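Local atomic coordinates of flavodoxin (Lactobacillus reuteri, PDB entry 5VEG), a protein that binds flavin mononucleotide and probably serves as a low-potential electron donor to redox enzymes, in association with a propanediol-utilising bacterial microcompartment. Residues Leu58-Thr63 against Gly171-Ala176. Residues are numbered along the deposited sequence; the frame is centred on the assembly and turned at random.
Sequences LNVKVT and GLVKTA
L58, V60 and V173 illustrate how a single branched side chain can join the turn after one helix, and the beginning of the strand that follows, to another helix through apolar contacts alone. V173, followed outward from its backbone, does this from the last turns of helix 159-176. Its CB points at segment 58-63 and already lies 4.2 Å from CD1 of L58. Beyond CB the side chain forks. CG1 is anti to the backbone N (chi1 177°), which turns CG2 away from the carbonyl carbon and out to the partners. CG2 does the closest touching, meeting CD1 of L58 at 3.6 Å. CB of L58 comes within 3.9 Å of the same methyl. On the strand side, CG2 of V60 packs against V173 CG2 at 3.8 Å. L58 lies at a slant across V173, while V60 and V173 run alongside each other and point in opposite directions. The flavodoxin fold, a parallel five-stranded sheet in the order 2-1-3-4-5 with helices over both faces, explains why these residues meet. Strand 60-66 is an outermost strand and helix 43-56 leads into it; helix 159-176 is the last helix of the chain. Between helix and strand the chain reverses through a Schellman motif in which N59, with its positive phi of 67°, is the C-prime residue, L58 and V60 standing on either side of it in sequence. V173 also touches L55 of helix 43-56 and L31 of the adjoining strand 31-38. Rather more than half a turn further on, T175 faces another part of the sheet, and its OG1 donates to G171 O at 2.7 Å. That carbonyl accepts T175 N as well, from the opposite face of its plane.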
ATOM      1  N   LEU A  58       0.587 -13.623   9.961  1.00 37.99           N
ATOM      2  CA  LEU A  58      -0.792 -13.691  10.422  1.00 37.55           C
ATOM      3  C   LEU A  58      -1.616 -14.681   9.603  1.00 40.98           C
ATOM      4  O   LEU A  58      -2.844 -14.560   9.559  1.00 42.74           O
ATOM      5  CB  LEU A  58      -1.443 -12.304  10.386  1.00 34.56           C
ATOM      6  CG  LEU A  58      -0.922 -11.241  11.361  1.00 42.82           C
ATOM      7  CD1 LEU A  58      -1.416  -9.870  10.953  1.00 40.13           C
ATOM      8  CD2 LEU A  58      -1.349 -11.545  12.788  1.00 41.48           C
ATOM      9  N   ASN A  59      -0.954 -15.630   8.930  1.00 40.01           N
ATOM     10  CA  ASN A  59      -1.597 -16.722   8.185  1.00 42.83           C
ATOM     11  C   ASN A  59      -2.359 -16.209   6.969  1.00 48.44           C
ATOM     12  O   ASN A  59      -3.457 -16.667   6.670  1.00 52.89           O
ATOM     13  CB  ASN A  59      -2.526 -17.558   9.073  1.00 43.02           C
ATOM     14  CG  ASN A  59      -1.839 -18.058  10.328  1.00 53.06           C
ATOM     15  OD1 ASN A  59      -0.744 -18.615  10.266  1.00 49.36           O
ATOM     16  ND2 ASN A  59      -2.474 -17.848  11.479  1.00 46.84           N
ATOM     17  N   VAL A  60      -1.777 -15.256   6.262  1.00 46.83           N
ATOM     18  CA  VAL A  60      -2.341 -14.743   5.022  1.00 40.91           C
ATOM     19  C   VAL A  60      -1.446 -15.219   3.887  1.00 40.83           C
ATOM     20  O   VAL A  60      -0.217 -15.218   4.017  1.00 40.70           O
ATOM     21  CB  VAL A  60      -2.443 -13.201   5.065  1.00 36.97           C
ATOM     22  CG1 VAL A  60      -2.919 -12.640   3.732  1.00 35.44           C
ATOM     23  CG2 VAL A  60      -3.373 -12.773   6.177  1.00 34.27           C
ATOM     24  N   LYS A  61      -2.049 -15.656   2.784  1.00 42.51           N
ATOM     25  CA  LYS A  61      -1.265 -15.971   1.596  1.00 42.00           C
ATOM     26  C   LYS A  61      -1.117 -14.695   0.781  1.00 42.35           C
ATOM     27  O   LYS A  61      -2.121 -14.107   0.363  1.00 35.92           O
ATOM     28  CB  LYS A  61      -1.893 -17.096   0.772  1.00 42.01           C
ATOM     29  CG  LYS A  61      -2.225 -18.333   1.592  1.00 59.50           C
ATOM     30  CD  LYS A  61      -3.635 -18.845   1.323  1.00 67.76           C
ATOM     31  CE  LYS A  61      -4.159 -19.581   2.544  1.00 66.36           C
ATOM     32  NZ  LYS A  61      -4.794 -18.592   3.462  1.00 64.80           N
ATOM     33  N   VAL A  62       0.133 -14.269   0.575  1.00 36.63           N
ATOM     34  CA  VAL A  62       0.459 -12.940   0.073  1.00 32.82           C
ATOM     35  C   VAL A  62       1.081 -13.058  -1.310  1.00 31.81           C
ATOM     36  O   VAL A  62       2.030 -13.822  -1.509  1.00 32.42           O
ATOM     37  CB  VAL A  62       1.423 -12.196   1.017  1.00 38.43           C
ATOM     38  CG1 VAL A  62       1.842 -10.852   0.397  1.00 29.73           C
ATOM     39  CG2 VAL A  62       0.799 -11.981   2.384  1.00 33.32           C
ATOM     40  N   THR A  63       0.563 -12.276  -2.248  1.00 28.59           N
ATOM     41  CA  THR A  63       1.237 -12.003  -3.509  1.00 40.01           C
ATOM     42  C   THR A  63       1.864 -10.615  -3.428  1.00 34.93           C
ATOM     43  O   THR A  63       1.229  -9.671  -2.945  1.00 31.16           O
ATOM     44  CB  THR A  63       0.251 -12.073  -4.676  1.00 41.87           C
ATOM     45  OG1 THR A  63      -0.499 -13.292  -4.589  1.00 49.52           O
ATOM     46  CG2 THR A  63       0.981 -12.015  -6.009  1.00 31.39           C
ATOM     47  N   GLY A 171      -4.378  -4.857  11.596  1.00 35.18           N
ATOM     48  CA  GLY A 171      -5.639  -4.196  11.306  1.00 27.83           C
ATOM     49  C   GLY A 171      -6.305  -4.727  10.048  1.00 31.05           C
ATOM     50  O   GLY A 171      -7.522  -4.939  10.022  1.00 36.68           O
ATOM     51  N   LEU A 172      -5.523  -4.937   8.988  1.00 28.07           N
ATOM     52  CA  LEU A 172      -6.082  -5.444   7.740  1.00 27.72           C
ATOM     53  C   LEU A 172      -6.698  -6.823   7.950  1.00 33.86           C
ATOM     54  O   LEU A 172      -7.823  -7.086   7.512  1.00 31.86           O
ATOM     55  CB  LEU A 172      -5.002  -5.506   6.657  1.00 27.64           C
ATOM     56  CG  LEU A 172      -4.206  -4.237   6.310  1.00 31.77           C
ATOM     57  CD1 LEU A 172      -3.036  -4.582   5.397  1.00 24.40           C
ATOM     58  CD2 LEU A 172      -5.109  -3.188   5.674  1.00 27.72           C
ATOM     59  N   VAL A 173      -5.969  -7.708   8.634  1.00 36.77           N
ATOM     60  CA  VAL A 173      -6.446  -9.074   8.853  1.00 36.17           C
ATOM     61  C   VAL A 173      -7.727  -9.063   9.675  1.00 39.12           C
ATOM     62  O   VAL A 173      -8.734  -9.670   9.293  1.00 39.28           O
ATOM     63  CB  VAL A 173      -5.351  -9.922   9.526  1.00 33.85           C
ATOM     64  CG1 VAL A 173      -5.872 -11.335   9.821  1.00 43.35           C
ATOM     65  CG2 VAL A 173      -4.133  -9.998   8.644  1.00 31.06           C
ATOM     66  N   LYS A 174      -7.721  -8.365  10.811  1.00 35.45           N
ATOM     67  CA  LYS A 174      -8.933  -8.336  11.622  1.00 39.97           C
ATOM     68  C   LYS A 174     -10.105  -7.747  10.843  1.00 47.65           C
ATOM     69  O   LYS A 174     -11.221  -8.288  10.879  1.00 40.75           O
ATOM     70  CB  LYS A 174      -8.687  -7.572  12.923  1.00 40.62           C
ATOM     71  CG  LYS A 174      -7.896  -8.373  13.984  1.00 47.93           C
ATOM     72  CD  LYS A 174      -7.892  -9.902  13.723  1.00 59.60           C
ATOM     73  CE  LYS A 174      -9.100 -10.638  14.322  1.00 57.45           C
ATOM     74  NZ  LYS A 174      -9.340 -11.947  13.634  1.00 59.08           N
ATOM     75  N   THR A 175      -9.859  -6.675  10.080  1.00 34.64           N
ATOM     76  CA  THR A 175     -10.922  -6.081   9.274  1.00 36.88           C
ATOM     77  C   THR A 175     -11.430  -7.062   8.225  1.00 38.43           C
ATOM     78  O   THR A 175     -12.643  -7.189   8.019  1.00 39.76           O
ATOM     79  CB  THR A 175     -10.417  -4.790   8.612  1.00 33.65           C
ATOM     80  OG1 THR A 175     -10.001  -3.870   9.623  1.00 32.07           O
ATOM     81  CG2 THR A 175     -11.498  -4.124   7.788  1.00 35.44           C
ATOM     82  N   ALA A 176     -10.518  -7.772   7.551  1.00 33.92           N
ATOM     83  CA  ALA A 176     -10.925  -8.695   6.499  1.00 39.60           C
ATOM     84  C   ALA A 176     -11.515  -9.986   7.042  1.00 45.67           C
ATOM     85  O   ALA A 176     -12.266 -10.650   6.327  1.00 45.81           O
ATOM     86  CB  ALA A 176      -9.743  -9.027   5.591  1.00 32.45           C
TER